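Local coordinates for protein ApaG (Shewanella oneidensis, PDB 1TZA) that is of unknown function but belongs to the ApaG family, whose domain has an immunoglobulin-like (E-set) beta-sandwich fold, at residues Tyr32-Ile37 with Arg49-Thr54. Residues are numbered along the deposited sequence; the frame is centred on the assembly and turned at random.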
loop_
_atom_site.group_PDB
_atom_site.type_symbol
_atom_site.label_atom_id
_atom_site.label_comp_id
_atom_site.label_asym_id
_atom_site.label_seq_id
_atom_site.Cartn_x
_atom_site.Cartn_y
_atom_site.Cartn_z
ATOM N N TYR A 32 4.098 -0.254 -5.563
ATOM C CA TYR A 32 5.105 -0.546 -6.570
ATOM C C TYR A 32 5.707 -1.914 -6.251
ATOM O O TYR A 32 5.953 -2.248 -5.087
ATOM C CB TYR A 32 6.187 0.551 -6.642
ATOM C CG TYR A 32 6.922 0.855 -5.355
ATOM C CD1 TYR A 32 7.898 -0.003 -4.862
ATOM C CD2 TYR A 32 6.651 2.022 -4.647
ATOM C CE1 TYR A 32 8.594 0.295 -3.695
ATOM C CE2 TYR A 32 7.331 2.334 -3.491
ATOM C CZ TYR A 32 8.305 1.468 -3.016
ATOM O OH TYR A 32 8.987 1.782 -1.865
ATOM N N THR A 33 5.890 -2.714 -7.296
ATOM C CA THR A 33 6.452 -4.052 -7.167
ATOM C C THR A 33 7.785 -4.067 -7.900
ATOM O O THR A 33 7.838 -3.961 -9.125
ATOM C CB THR A 33 5.505 -5.107 -7.772
ATOM O OG1 THR A 33 4.244 -5.063 -7.090
ATOM C CG2 THR A 33 6.106 -6.510 -7.631
ATOM N N ILE A 34 8.860 -4.177 -7.128
ATOM C CA ILE A 34 10.209 -4.171 -7.664
ATOM C C ILE A 34 10.732 -5.593 -7.829
ATOM O O ILE A 34 10.504 -6.455 -6.983
ATOM C CB ILE A 34 11.185 -3.411 -6.717
ATOM C CG1 ILE A 34 10.556 -2.097 -6.238
ATOM C CG2 ILE A 34 12.502 -3.119 -7.433
ATOM C CD1 ILE A 34 10.375 -1.044 -7.304
ATOM N N THR A 35 11.422 -5.829 -8.936
ATOM C CA THR A 35 12.028 -7.126 -9.205
ATOM C C THR A 35 13.504 -6.818 -9.362
ATOM O O THR A 35 13.893 -6.003 -10.202
ATOM C CB THR A 35 11.501 -7.769 -10.498
ATOM O OG1 THR A 35 10.101 -8.051 -10.355
ATOM C CG2 THR A 35 12.249 -9.079 -10.785
ATOM N N ILE A 36 14.314 -7.457 -8.528
ATOM C CA ILE A 36 15.749 -7.262 -8.528
ATOM C C ILE A 36 16.413 -8.560 -8.971
ATOM O O ILE A 36 16.477 -9.535 -8.219
ATOM C CB ILE A 36 16.200 -6.859 -7.119
ATOM C CG1 ILE A 36 15.467 -5.575 -6.714
ATOM C CG2 ILE A 36 17.688 -6.642 -7.081
ATOM C CD1 ILE A 36 15.250 -5.425 -5.226
ATOM N N ILE A 37 16.895 -8.568 -10.207
ATOM C CA ILE A 37 17.529 -9.749 -10.780
ATOM C C ILE A 37 19.046 -9.734 -10.649
ATOM O O ILE A 37 19.711 -8.769 -11.042
ATOM C CB ILE A 37 17.181 -9.885 -12.276
ATOM C CG1 ILE A 37 15.676 -9.711 -12.477
ATOM C CG2 ILE A 37 17.605 -11.255 -12.792
ATOM C CD1 ILE A 37 15.269 -9.659 -13.934
ATOM N N ARG A 49 18.543 1.148 0.761
ATOM C CA ARG A 49 17.791 1.718 -0.340
ATOM C C ARG A 49 17.824 3.219 -0.152
ATOM O O ARG A 49 17.975 3.715 0.966
ATOM C CB ARG A 49 16.343 1.224 -0.351
ATOM C CG ARG A 49 15.522 1.579 0.874
ATOM C CD ARG A 49 14.048 1.229 0.658
ATOM N NE ARG A 49 13.400 0.764 1.883
ATOM C CZ ARG A 49 13.118 1.529 2.932
ATOM N NH1 ARG A 49 13.416 2.819 2.923
ATOM N NH2 ARG A 49 12.546 0.995 3.998
ATOM N N HIS A 50 17.711 3.938 -1.253
ATOM C CA HIS A 50 17.710 5.388 -1.220
ATOM C C HIS A 50 16.799 5.834 -2.348
ATOM O O HIS A 50 17.133 5.692 -3.522
ATOM C CB HIS A 50 19.121 5.943 -1.419
ATOM C CG HIS A 50 19.172 7.439 -1.480
ATOM N ND1 HIS A 50 18.650 8.244 -0.489
ATOM C CD2 HIS A 50 19.652 8.276 -2.428
ATOM C CE1 HIS A 50 18.802 9.511 -0.827
ATOM N NE2 HIS A 50 19.407 9.559 -2.000
ATOM N N TRP A 51 15.637 6.355 -1.973
ATOM C CA TRP A 51 14.642 6.807 -2.928
ATOM C C TRP A 51 14.577 8.321 -3.052
ATOM O O TRP A 51 14.944 9.054 -2.137
ATOM C CB TRP A 51 13.247 6.311 -2.519
ATOM C CG TRP A 51 12.999 4.833 -2.654
ATOM C CD1 TRP A 51 12.736 3.945 -1.643
ATOM C CD2 TRP A 51 12.884 4.096 -3.875
ATOM N NE1 TRP A 51 12.455 2.705 -2.163
ATOM C CE2 TRP A 51 12.540 2.767 -3.529
ATOM C CE3 TRP A 51 13.037 4.428 -5.228
ATOM C CZ2 TRP A 51 12.342 1.771 -4.493
ATOM C CZ3 TRP A 51 12.839 3.433 -6.188
ATOM C CH2 TRP A 51 12.497 2.122 -5.814
ATOM N N ILE A 52 14.113 8.770 -4.211
ATOM C CA ILE A 52 13.903 10.181 -4.488
ATOM C C ILE A 52 12.518 10.153 -5.113
ATOM O O ILE A 52 12.311 9.584 -6.181
ATOM C CB ILE A 52 14.934 10.763 -5.484
ATOM C CG1 ILE A 52 16.286 10.946 -4.787
ATOM C CG2 ILE A 52 14.450 12.107 -6.026
ATOM C CD1 ILE A 52 17.050 9.663 -4.590
ATOM N N ILE A 53 11.567 10.748 -4.417
ATOM C CA ILE A 53 10.187 10.773 -4.852
ATOM C C ILE A 53 9.782 12.201 -5.184
ATOM O O ILE A 53 9.955 13.110 -4.368
ATOM C CB ILE A 53 9.290 10.199 -3.733
ATOM C CG1 ILE A 53 9.840 8.822 -3.318
ATOM C CG2 ILE A 53 7.848 10.103 -4.203
ATOM C CD1 ILE A 53 9.211 8.249 -2.062
ATOM N N THR A 54 9.239 12.387 -6.384
ATOM C CA THR A 54 8.833 13.703 -6.853
ATOM C C THR A 54 7.378 13.764 -7.300
ATOM O O THR A 54 6.936 12.924 -8.084
ATOM C CB THR A 54 9.722 14.129 -8.036
ATOM O OG1 THR A 54 11.099 13.968 -7.671
ATOM C CG2 THR A 54 9.465 15.582 -8.412
HETATM O O HOH W 1 11.223 0.342 -1.123
#
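The indole NE1 of Trp51 donates a hydrogen bond to a water molecule, with 2.9 Å between NE1 and the water oxygen. The same water is bonded to the phenol OH of Tyr32, 2.8 Å from OH to water, so one water joins the two strands. It lies at the edge of both aromatic groups, in the plane of each. Tyr32 OH and Trp51 NE1 are 3.6 Å apart, and their polar link runs through the water.

Tyr32 and Trp51 pass alongside each other, pointing in opposing senses. The Tyr32 ring and the six-membered ring of Trp51 meet obliquely, with planes at 58° and centroids 5.5 Å apart. Behind the polar atoms, among the ring carbons, Tyr32 CE1 packs on Trp51 CZ2 at 4.1 Å. With CG between the backbone N and the carbonyl carbon (chi1 56°), the Tyr32 ring reaches across to the indole. Ile34 meets Trp51 from the opposite direction. Ile34 CD1 touches Trp51 CH2 at 4.1 Å, at the edge of the indole and near its plane. CG1 of Ile34 lies beside the backbone N (chi1 -45°), and CD1 extends this branch to the indole.

The strands belong to the two facing sheets of the beta sandwich. Their nearest CA atoms, those of Ile34 and Arg49, are 12.1 Å apart, so side chains and the water bridge the gap. Met96 of strand 93-104 touches both Tyr32 and Trp51, while Tyr100 touches Ile34. Tyr32 also packs on Glu18 of the second subunit, and that Glu18 also forms a salt bridge with Arg49, so the dimer interface lies close by.

All three touching residues are buried. The water lets the indole N-H and the phenol OH enter this interior with a polar partner, while the surrounding ring and methyl carbons supply apolar packing between the sheets.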